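GH26A (Muricauda sp. MAR_2010_75, PDB 6Q75) is a family 26 glycoside hydrolase that probably cleaves the beta-linked backbone of a polysaccharide such as mannan with retention of configuration. Local coordinates at residues F79-G83 with P118-W122; H176-W182 with W218-R224; Y256-Y261 with A289-W293. One frame throughout, in Å; residues are numbered along the deposited sequence.

Interaction 1: F79-G83 with P118-W122; sequences FYWNG and PPFSW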
loop_
_atom_site.group_PDB
_atom_site.type_symbol
_atom_site.label_atom_id
_atom_site.label_comp_id
_atom_site.label_asym_id
_atom_site.label_seq_id
_atom_site.Cartn_x
_atom_site.Cartn_y
_atom_site.Cartn_z
ATOM N N PHE A 79 5.567 7.641 2.985
ATOM C CA PHE A 79 6.614 8.598 2.659
ATOM C C PHE A 79 6.118 10.045 2.618
ATOM O O PHE A 79 6.913 10.956 2.349
ATOM C CB PHE A 79 7.249 8.231 1.319
ATOM C CG PHE A 79 8.351 7.207 1.426
ATOM C CD1 PHE A 79 9.636 7.580 1.824
ATOM C CD2 PHE A 79 8.121 5.882 1.095
ATOM C CE1 PHE A 79 10.658 6.651 1.927
ATOM C CE2 PHE A 79 9.153 4.929 1.172
ATOM C CZ PHE A 79 10.427 5.322 1.587
ATOM N N TYR A 80 4.835 10.272 2.894
ATOM C CA TYR A 80 4.234 11.601 2.838
ATOM C C TYR A 80 5.121 12.680 3.456
ATOM O O TYR A 80 5.372 12.687 4.666
ATOM C CB TYR A 80 2.880 11.569 3.550
ATOM C CG TYR A 80 2.044 12.823 3.426
ATOM C CD1 TYR A 80 2.307 13.792 2.449
ATOM C CD2 TYR A 80 0.955 13.024 4.264
ATOM C CE1 TYR A 80 1.504 14.945 2.354
ATOM C CE2 TYR A 80 0.171 14.157 4.173
ATOM C CZ TYR A 80 0.437 15.108 3.218
ATOM O OH TYR A 80 -0.374 16.240 3.149
ATOM N N TRP A 81 5.596 13.601 2.627
ATOM C CA TRP A 81 6.395 14.721 3.109
ATOM C C TRP A 81 5.424 15.853 3.423
ATOM O O TRP A 81 5.158 16.737 2.609
ATOM C CB TRP A 81 7.425 15.114 2.057
ATOM C CG TRP A 81 8.395 16.118 2.462
ATOM C CD1 TRP A 81 8.298 17.038 3.479
ATOM C CD2 TRP A 81 9.638 16.360 1.815
ATOM N NE1 TRP A 81 9.432 17.834 3.499
ATOM C CE2 TRP A 81 10.261 17.436 2.485
ATOM C CE3 TRP A 81 10.288 15.767 0.733
ATOM C CZ2 TRP A 81 11.513 17.932 2.098
ATOM C CZ3 TRP A 81 11.537 16.268 0.345
ATOM C CH2 TRP A 81 12.128 17.332 1.036
ATOM N N ASN A 82 4.852 15.798 4.625
ATOM C CA ASN A 82 3.870 16.797 5.023
ATOM C C ASN A 82 4.424 17.834 5.982
ATOM O O ASN A 82 3.752 18.838 6.220
ATOM C CB ASN A 82 2.653 16.121 5.681
ATOM C CG ASN A 82 3.028 15.372 6.941
ATOM O OD1 ASN A 82 3.935 14.537 6.942
ATOM N ND2 ASN A 82 2.309 15.639 8.014
ATOM N N GLY A 83 5.613 17.612 6.542
ATOM C CA GLY A 83 6.232 18.534 7.464
ATOM C C GLY A 83 7.475 19.168 6.874
ATOM O O GLY A 83 7.759 19.054 5.678
ATOM N N PRO A 118 7.415 20.143 -1.680
ATOM C CA PRO A 118 7.093 19.780 -0.304
ATOM C C PRO A 118 7.397 20.931 0.633
ATOM O O PRO A 118 8.221 21.800 0.308
ATOM C CB PRO A 118 8.006 18.574 -0.019
ATOM C CG PRO A 118 8.662 18.234 -1.306
ATOM C CD PRO A 118 8.623 19.451 -2.154
ATOM N N PRO A 119 6.759 20.977 1.810
ATOM C CA PRO A 119 5.737 20.010 2.248
ATOM C C PRO A 119 4.423 20.165 1.484
ATOM O O PRO A 119 3.962 21.287 1.228
ATOM C CB PRO A 119 5.551 20.334 3.726
ATOM C CG PRO A 119 6.018 21.744 3.875
ATOM C CD PRO A 119 7.100 21.946 2.864
ATOM N N PHE A 120 3.824 19.032 1.132
ATOM C CA PHE A 120 2.676 19.005 0.241
ATOM C C PHE A 120 1.396 19.184 1.042
ATOM O O PHE A 120 1.083 18.353 1.896
ATOM C CB PHE A 120 2.643 17.678 -0.518
ATOM C CG PHE A 120 3.827 17.476 -1.433
ATOM C CD1 PHE A 120 4.041 18.333 -2.501
ATOM C CD2 PHE A 120 4.688 16.407 -1.240
ATOM C CE1 PHE A 120 5.117 18.149 -3.352
ATOM C CE2 PHE A 120 5.778 16.207 -2.095
ATOM C CZ PHE A 120 5.984 17.085 -3.154
ATOM N N SER A 121 0.646 20.253 0.749
ATOM C CA SER A 121 -0.623 20.484 1.429
ATOM C C SER A 121 -1.606 19.339 1.173
ATOM O O SER A 121 -1.764 18.863 0.044
ATOM C CB SER A 121 -1.232 21.807 0.969
ATOM O OG SER A 121 -2.613 21.871 1.310
ATOM N N TRP A 122 -2.286 18.901 2.227
ATOM C CA TRP A 122 -3.278 17.845 2.047
ATOM C C TRP A 122 -4.408 18.314 1.138
ATOM O O TRP A 122 -4.728 17.665 0.138
ATOM C CB TRP A 122 -3.827 17.410 3.403
ATOM C CG TRP A 122 -4.801 16.261 3.320
ATOM C CD1 TRP A 122 -6.161 16.311 3.471
ATOM C CD2 TRP A 122 -4.475 14.903 3.051
ATOM N NE1 TRP A 122 -6.699 15.053 3.319
ATOM C CE2 TRP A 122 -5.686 14.168 3.065
ATOM C CE3 TRP A 122 -3.281 14.232 2.812
ATOM C CZ2 TRP A 122 -5.737 12.791 2.835
ATOM C CZ3 TRP A 122 -3.329 12.857 2.601
ATOM C CH2 TRP A 122 -4.543 12.149 2.613
#
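The closest CA pair across the contact is Asn82 and Pro119, 4.6 Å apart, and the segments run at about 105° to one another rather than pairing as strands. Both are loops of the (beta/alpha)8 barrel of family 26: 79-83 follows the second barrel strand, 74-78, and 118-122 follows the third, 104-108, and runs into helix 122-126. Residues 80-82 form an inverse gamma turn centred on Trp81, closed by a weak hydrogen bond from Asn82 N to Tyr80 O. The peptide before Pro119 is cis. Between the segments, Phe120 N donates to Trp81 O at 3.0 Å and an N-H...O angle of 164°, the one backbone-to-backbone hydrogen bond of the contact.

Trp81 lays its indole across Pro118. With CG turned away from the backbone N, the five-membered ring receives Pro118 CB over one face, 3.4 Å from the ring centroid, a CH-pi contact; Pro118 CG reaches on toward CE3 of the six-membered ring. The indole nitrogen also makes a weak hydrogen bond to Lys84 O. Pro119 CB meets backbone oxygens instead, lying 3.2 Å from Gly83 O.

Tyr80 spans the other half of the contact. Its ring is covered on one face by Asn82 CB, while the Asn82 amide nitrogen is held by Glu55. Tyr80 CE2 packs 3.7 Å from Trp122 CE3, the two rings meeting obliquely, and Trp122 also sets its ring edge-to-face with His110. At the far end of the phenol, Tyr80 OH donates to Phe120 O at 2.9 Å, tilted 20° from that carbonyl's plane.

Interaction 2: H176-W182 with W218-R224; sequences HEMNGVW and WNANGPR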
loop_
_atom_site.group_PDB
_atom_site.type_symbol
_atom_site.label_atom_id
_atom_site.label_comp_id
_atom_site.label_asym_id
_atom_site.label_seq_id
_atom_site.Cartn_x
_atom_site.Cartn_y
_atom_site.Cartn_z
ATOM N N HIS A 176 -2.278 5.122 -4.362
ATOM C CA HIS A 176 -3.362 4.282 -3.878
ATOM C C HIS A 176 -4.719 4.985 -4.025
ATOM O O HIS A 176 -4.809 6.201 -4.220
ATOM C CB HIS A 176 -3.121 3.926 -2.411
ATOM C CG HIS A 176 -3.058 5.140 -1.541
ATOM N ND1 HIS A 176 -2.073 6.090 -1.674
ATOM C CD2 HIS A 176 -3.902 5.601 -0.591
ATOM C CE1 HIS A 176 -2.287 7.071 -0.813
ATOM N NE2 HIS A 176 -3.390 6.790 -0.134
ATOM N N GLU A 177 -5.791 4.192 -3.944
ATOM C CA GLU A 177 -7.169 4.714 -4.063
ATOM C C GLU A 177 -7.359 5.486 -5.378
ATOM O O GLU A 177 -8.104 6.468 -5.463
ATOM C CB GLU A 177 -7.536 5.567 -2.838
ATOM C CG GLU A 177 -7.599 4.692 -1.556
ATOM C CD GLU A 177 -7.958 5.448 -0.263
ATOM O OE1 GLU A 177 -8.248 6.672 -0.294
ATOM O OE2 GLU A 177 -7.987 4.787 0.801
ATOM N N MET A 178 -6.731 4.981 -6.436
ATOM C CA MET A 178 -6.703 5.700 -7.707
ATOM C C MET A 178 -8.043 5.682 -8.423
ATOM O O MET A 178 -8.234 6.473 -9.357
ATOM C CB MET A 178 -5.618 5.097 -8.603
ATOM C CG MET A 178 -5.985 3.735 -9.221
ATOM S SD MET A 178 -6.077 2.349 -8.051
ATOM C CE MET A 178 -4.380 2.067 -7.606
ATOM N N ASN A 179 -8.976 4.810 -8.006
ATOM C CA ASN A 179 -10.310 4.831 -8.589
ATOM C C ASN A 179 -11.203 5.856 -7.912
ATOM O O ASN A 179 -12.317 6.101 -8.389
ATOM C CB ASN A 179 -10.955 3.429 -8.543
ATOM C CG ASN A 179 -11.030 2.852 -7.134
ATOM O OD1 ASN A 179 -10.156 3.087 -6.308
ATOM N ND2 ASN A 179 -12.100 2.089 -6.855
ATOM N N GLY A 180 -10.720 6.488 -6.841
ATOM C CA GLY A 180 -11.490 7.527 -6.188
ATOM C C GLY A 180 -11.306 8.866 -6.867
ATOM O O GLY A 180 -10.374 9.079 -7.659
ATOM N N VAL A 181 -12.207 9.802 -6.535
ATOM C CA VAL A 181 -12.149 11.138 -7.114
ATOM C C VAL A 181 -11.369 12.129 -6.254
ATOM O O VAL A 181 -11.170 13.277 -6.677
ATOM C CB VAL A 181 -13.560 11.708 -7.386
ATOM C CG1 VAL A 181 -14.325 10.785 -8.336
ATOM C CG2 VAL A 181 -14.354 11.893 -6.053
ATOM N N TRP A 182 -10.854 11.715 -5.099
ATOM C CA TRP A 182 -10.357 12.699 -4.145
ATOM C C TRP A 182 -8.885 13.067 -4.316
ATOM O O TRP A 182 -8.527 14.226 -4.076
ATOM C CB TRP A 182 -10.588 12.213 -2.713
ATOM C CG TRP A 182 -10.354 10.748 -2.451
ATOM C CD1 TRP A 182 -9.201 10.173 -1.982
ATOM C CD2 TRP A 182 -11.305 9.683 -2.599
ATOM N NE1 TRP A 182 -9.384 8.811 -1.820
ATOM C CE2 TRP A 182 -10.661 8.488 -2.202
ATOM C CE3 TRP A 182 -12.627 9.621 -3.050
ATOM C CZ2 TRP A 182 -11.301 7.239 -2.237
ATOM C CZ3 TRP A 182 -13.279 8.383 -3.067
ATOM C CH2 TRP A 182 -12.607 7.206 -2.673
ATOM N N TRP A 218 -1.012 -2.894 -6.212
ATOM C CA TRP A 218 -1.981 -1.992 -6.819
ATOM C C TRP A 218 -3.155 -1.911 -5.855
ATOM O O TRP A 218 -3.872 -2.891 -5.688
ATOM C CB TRP A 218 -2.397 -2.540 -8.184
ATOM C CG TRP A 218 -3.420 -1.729 -8.958
ATOM C CD1 TRP A 218 -3.177 -0.708 -9.855
ATOM C CD2 TRP A 218 -4.831 -1.934 -8.959
ATOM N NE1 TRP A 218 -4.362 -0.262 -10.397
ATOM C CE2 TRP A 218 -5.392 -0.994 -9.858
ATOM C CE3 TRP A 218 -5.685 -2.816 -8.275
ATOM C CZ2 TRP A 218 -6.761 -0.908 -10.086
ATOM C CZ3 TRP A 218 -7.053 -2.722 -8.509
ATOM C CH2 TRP A 218 -7.573 -1.787 -9.405
ATOM N N ASN A 219 -3.325 -0.752 -5.195
ATOM C CA ASN A 219 -4.193 -0.617 -4.017
ATOM C C ASN A 219 -5.305 0.375 -4.366
ATOM O O ASN A 219 -5.080 1.590 -4.353
ATOM C CB ASN A 219 -3.370 -0.131 -2.813
ATOM C CG ASN A 219 -4.085 -0.296 -1.456
ATOM O OD1 ASN A 219 -3.420 -0.364 -0.422
ATOM N ND2 ASN A 219 -5.426 -0.350 -1.455
ATOM N N ALA A 220 -6.503 -0.136 -4.641
ATOM C CA ALA A 220 -7.647 0.688 -4.993
ATOM C C ALA A 220 -8.497 0.981 -3.758
ATOM O O ALA A 220 -8.142 0.646 -2.627
ATOM C CB ALA A 220 -8.469 -0.005 -6.081
ATOM N N ASN A 221 -9.628 1.646 -3.982
ATOM C CA ASN A 221 -10.659 1.851 -2.963
ATOM C C ASN A 221 -11.884 1.010 -3.286
ATOM O O ASN A 221 -12.210 0.790 -4.445
ATOM C CB ASN A 221 -11.077 3.327 -2.908
ATOM C CG ASN A 221 -11.633 3.729 -1.538
ATOM O OD1 ASN A 221 -10.872 4.118 -0.661
ATOM N ND2 ASN A 221 -12.947 3.619 -1.359
ATOM N N GLY A 222 -12.600 0.543 -2.254
ATOM C CA GLY A 222 -13.898 -0.031 -2.521
ATOM C C GLY A 222 -14.772 0.910 -3.340
ATOM O O GLY A 222 -14.869 2.108 -3.038
ATOM N N PRO A 223 -15.404 0.407 -4.402
ATOM C CA PRO A 223 -16.193 1.292 -5.273
ATOM C C PRO A 223 -17.447 1.817 -4.590
ATOM O O PRO A 223 -18.044 1.147 -3.746
ATOM C CB PRO A 223 -16.563 0.399 -6.460
ATOM C CG PRO A 223 -15.540 -0.759 -6.416
ATOM C CD PRO A 223 -15.305 -0.965 -4.940
ATOM N N ARG A 224 -17.864 3.022 -4.988
ATOM C CA ARG A 224 -19.103 3.585 -4.455
ATOM C C ARG A 224 -19.564 4.712 -5.363
ATOM O O ARG A 224 -18.745 5.375 -5.992
ATOM C CB ARG A 224 -18.913 4.118 -3.030
ATOM C CG ARG A 224 -17.948 5.286 -2.957
ATOM C CD ARG A 224 -17.133 5.209 -1.721
ATOM N NE ARG A 224 -16.481 6.468 -1.376
ATOM C CZ ARG A 224 -15.600 6.566 -0.394
ATOM N NH1 ARG A 224 -15.287 5.478 0.295
ATOM N NH2 ARG A 224 -15.030 7.727 -0.103
#
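Glu177 and Ala220 lie with their CA atoms 4.2 Å apart where the loop 176-182, following the fourth strand of the barrel, runs beside the end of the fifth strand, 214-221. Hydrogen bonds fix the register. Glu177 N donates to Asn219 O at 2.7 Å. The Asn179 side chain then copies a strand partner: its OD1 accepts from Asn221 N at 2.8 Å and its ND2 donates to Asn221 O at 2.7 Å, the latter bond nearly straight (171°). Placing CG between the backbone N and the carbonyl carbon (chi1 57°) turns this amide onto Asn221 from the type I turn 177-180. A second N-H of ND2 is taken by Tyr232 O, so the amide's flip is settled on both atoms.

Among nonpolar and aromatic contacts, Met178 bends at chi2 and chi3 to bring its methyl over the Trp218 five-membered ring, CE lying 3.8 Å from the centroid. SD follows obliquely, making a Met-aromatic contact, and rests 3.9 Å from Ala220 CB. Trp182 turns the edge of its ring to the Asn221 amide, the planes 83° apart. Its CH2 lies over one face of the Arg224 guanidinium, which approaches the indole obliquely. Asp229 takes a salt bridge from Arg224 NH2.

Polar contacts meet at Glu177. Trp182 NE1 donates to OE1 at 2.9 Å from the anti side, and OE1 is also hydrogen-bonded to the amine nitrogen of a bound Tris, whose hydroxyl is hydrogen-bonded to His176 NE2. Asn221 OD1 lies 3.3 Å from OE2, acceptor against acceptor, its own ND2 being tied to Gly222 O. The chemistry thus implies a Glu177 side chain held by Trp182 and turned to a polar pocket, consistent with the active site at the strand ends.

Interaction 3: Y256-Y261 with A289-W293; sequences YEQKDY and AQPKW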
loop_
_atom_site.group_PDB
_atom_site.type_symbol
_atom_site.label_atom_id
_atom_site.label_comp_id
_atom_site.label_asym_id
_atom_site.label_seq_id
_atom_site.Cartn_x
_atom_site.Cartn_y
_atom_site.Cartn_z
ATOM N N TYR A 256 -17.358 -4.756 4.130
ATOM C CA TYR A 256 -16.744 -5.900 3.444
ATOM C C TYR A 256 -17.780 -6.584 2.551
ATOM O O TYR A 256 -18.188 -7.716 2.772
ATOM C CB TYR A 256 -16.146 -6.865 4.460
ATOM C CG TYR A 256 -15.042 -6.265 5.282
ATOM C CD1 TYR A 256 -13.754 -6.118 4.749
ATOM C CD2 TYR A 256 -15.272 -5.813 6.581
ATOM C CE1 TYR A 256 -12.732 -5.548 5.494
ATOM C CE2 TYR A 256 -14.256 -5.237 7.334
ATOM C CZ TYR A 256 -12.987 -5.096 6.776
ATOM O OH TYR A 256 -11.976 -4.550 7.527
ATOM N N GLU A 257 -18.192 -5.862 1.505
ATOM C CA GLU A 257 -19.200 -6.372 0.581
ATOM C C GLU A 257 -18.670 -7.577 -0.172
ATOM O O GLU A 257 -17.542 -7.552 -0.681
ATOM C CB GLU A 257 -19.610 -5.303 -0.428
ATOM C CG GLU A 257 -20.245 -4.099 0.191
ATOM C CD GLU A 257 -21.763 -4.192 0.180
ATOM O OE1 GLU A 257 -22.310 -5.235 -0.241
ATOM O OE2 GLU A 257 -22.403 -3.213 0.606
ATOM N N GLN A 258 -19.497 -8.626 -0.255
ATOM C CA GLN A 258 -19.094 -9.828 -0.985
ATOM C C GLN A 258 -18.897 -9.545 -2.475
ATOM O O GLN A 258 -17.976 -10.084 -3.100
ATOM C CB GLN A 258 -20.131 -10.929 -0.781
ATOM C CG GLN A 258 -19.594 -12.328 -1.089
ATOM C CD GLN A 258 -18.590 -12.786 -0.041
ATOM O OE1 GLN A 258 -18.633 -12.348 1.109
ATOM N NE2 GLN A 258 -17.690 -13.673 -0.431
ATOM N N LYS A 259 -19.756 -8.706 -3.059
ATOM C CA LYS A 259 -19.636 -8.371 -4.474
ATOM C C LYS A 259 -18.319 -7.658 -4.768
ATOM O O LYS A 259 -17.691 -7.921 -5.796
ATOM C CB LYS A 259 -20.811 -7.495 -4.909
ATOM N N ASP A 260 -17.902 -6.732 -3.895
ATOM C CA ASP A 260 -16.609 -6.056 -4.080
ATOM C C ASP A 260 -15.454 -7.052 -4.007
ATOM O O ASP A 260 -14.504 -6.973 -4.797
ATOM C CB ASP A 260 -16.401 -4.982 -3.020
ATOM C CG ASP A 260 -17.372 -3.826 -3.140
ATOM O OD1 ASP A 260 -18.143 -3.756 -4.122
ATOM O OD2 ASP A 260 -17.374 -3.001 -2.213
ATOM N N TYR A 261 -15.490 -7.963 -3.026
ATOM C CA TYR A 261 -14.511 -9.051 -2.989
ATOM C C TYR A 261 -14.520 -9.839 -4.293
ATOM O O TYR A 261 -13.460 -10.088 -4.882
ATOM C CB TYR A 261 -14.800 -9.952 -1.790
ATOM C CG TYR A 261 -14.021 -11.248 -1.645
ATOM C CD1 TYR A 261 -12.761 -11.272 -1.059
ATOM C CD2 TYR A 261 -14.602 -12.467 -1.993
ATOM C CE1 TYR A 261 -12.086 -12.493 -0.879
ATOM C CE2 TYR A 261 -13.945 -13.657 -1.818
ATOM C CZ TYR A 261 -12.701 -13.675 -1.251
ATOM O OH TYR A 261 -12.090 -14.898 -1.080
ATOM N N ALA A 289 -15.925 -16.075 4.955
ATOM C CA ALA A 289 -16.568 -15.906 3.661
ATOM C C ALA A 289 -15.624 -15.340 2.616
ATOM O O ALA A 289 -15.890 -15.485 1.414
ATOM C CB ALA A 289 -17.739 -14.929 3.783
ATOM N N GLN A 290 -14.547 -14.698 3.053
ATOM C CA GLN A 290 -13.623 -13.981 2.165
ATOM C C GLN A 290 -12.182 -14.383 2.477
ATOM O O GLN A 290 -11.336 -13.561 2.857
ATOM C CB GLN A 290 -13.843 -12.468 2.280
ATOM C CG GLN A 290 -15.244 -12.077 1.824
ATOM C CD GLN A 290 -15.617 -10.629 2.078
ATOM O OE1 GLN A 290 -14.728 -9.783 2.248
ATOM N NE2 GLN A 290 -16.893 -10.330 2.104
ATOM N N PRO A 291 -11.856 -15.658 2.271
ATOM C CA PRO A 291 -10.574 -16.190 2.765
ATOM C C PRO A 291 -9.380 -15.729 1.958
ATOM O O PRO A 291 -8.248 -15.893 2.418
ATOM C CB PRO A 291 -10.762 -17.710 2.661
ATOM C CG PRO A 291 -11.726 -17.879 1.536
ATOM C CD PRO A 291 -12.653 -16.675 1.569
ATOM N N LYS A 292 -9.587 -15.163 0.780
ATOM C CA LYS A 292 -8.447 -14.811 -0.060
ATOM C C LYS A 292 -7.711 -13.557 0.409
ATOM O O LYS A 292 -6.610 -13.286 -0.082
ATOM C CB LYS A 292 -8.921 -14.645 -1.505
ATOM C CG LYS A 292 -9.202 -15.973 -2.217
ATOM C CD LYS A 292 -9.764 -15.731 -3.603
ATOM C CE LYS A 292 -10.421 -16.983 -4.175
ATOM N NZ LYS A 292 -9.441 -17.940 -4.682
ATOM N N TRP A 293 -8.270 -12.761 1.322
ATOM C CA TRP A 293 -7.524 -11.599 1.801
ATOM C C TRP A 293 -6.231 -12.066 2.464
ATOM O O TRP A 293 -6.256 -12.884 3.384
ATOM C CB TRP A 293 -8.358 -10.772 2.784
ATOM C CG TRP A 293 -9.619 -10.181 2.242
ATOM C CD1 TRP A 293 -10.895 -10.406 2.714
ATOM C CD2 TRP A 293 -9.752 -9.201 1.193
ATOM N NE1 TRP A 293 -11.801 -9.642 2.008
ATOM C CE2 TRP A 293 -11.127 -8.905 1.068
ATOM C CE3 TRP A 293 -8.841 -8.565 0.328
ATOM C CZ2 TRP A 293 -11.621 -8.002 0.127
ATOM C CZ3 TRP A 293 -9.337 -7.662 -0.601
ATOM C CH2 TRP A 293 -10.711 -7.389 -0.696
HETATM O O HOH W 1 -15.153 -7.275 0.886
#
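Gln290 leaves its backbone with CG opposite the carbonyl carbon (chi1 -63°) and continues extended through chi2, while Tyr261 swings its ring out from the helix with CG opposite the backbone N (chi1 172°); the two side chains lie alongside each other, pointing opposite ways. Gln290 CB lies over the Tyr261 face, 3.8 Å from the ring centroid. The amide at the end of the chain has every polar position in use. NE2 donates to Tyr256 O at 3.0 Å and to Gln258 OE1 at 2.8 Å, each acceptor near the amide plane. OE1 receives Trp293 NE1 on a lone pair, 2.9 Å away, and a water that also bonds Glu257 O.

This joins the start of helix 258-268, which follows the sixth barrel strand in sequence, to the type I turn 290-293 that leads into the eighth. A leucine in place of Gln290 would probably leave Trp293 NE1, Tyr256 O and Gln258 OE1 without these mates.

Gln258 NE2 returns the link, donating to Ala289 O. Tyr261 points an edge at the Trp293 face, CD1 3.6 Å from Trp293 CE2, and its OH accepts from Lys292 N at 3.1 Å.

The three contacts follow one another along the chain and round the barrel. Interactions 1 and 2 do not touch: their nearest atoms are about 6 Å apart and their centres about 20 Å. Bound Tris, probably from the crystallisation liquor, lies near both, about 4 Å from the Trp122 side chain and about 3 Å from that of His176; both these rings meet His110 edge-to-face. It probably marks a pocket consistent with the active site at the C-terminal ends of the strands. Interaction 3, centred about 16 Å from interaction 2, touches it through Pro223 CD and Asp260 CG, 4.0 Å apart, but its centre is about 33 Å from that of interaction 1, across the chain's centre.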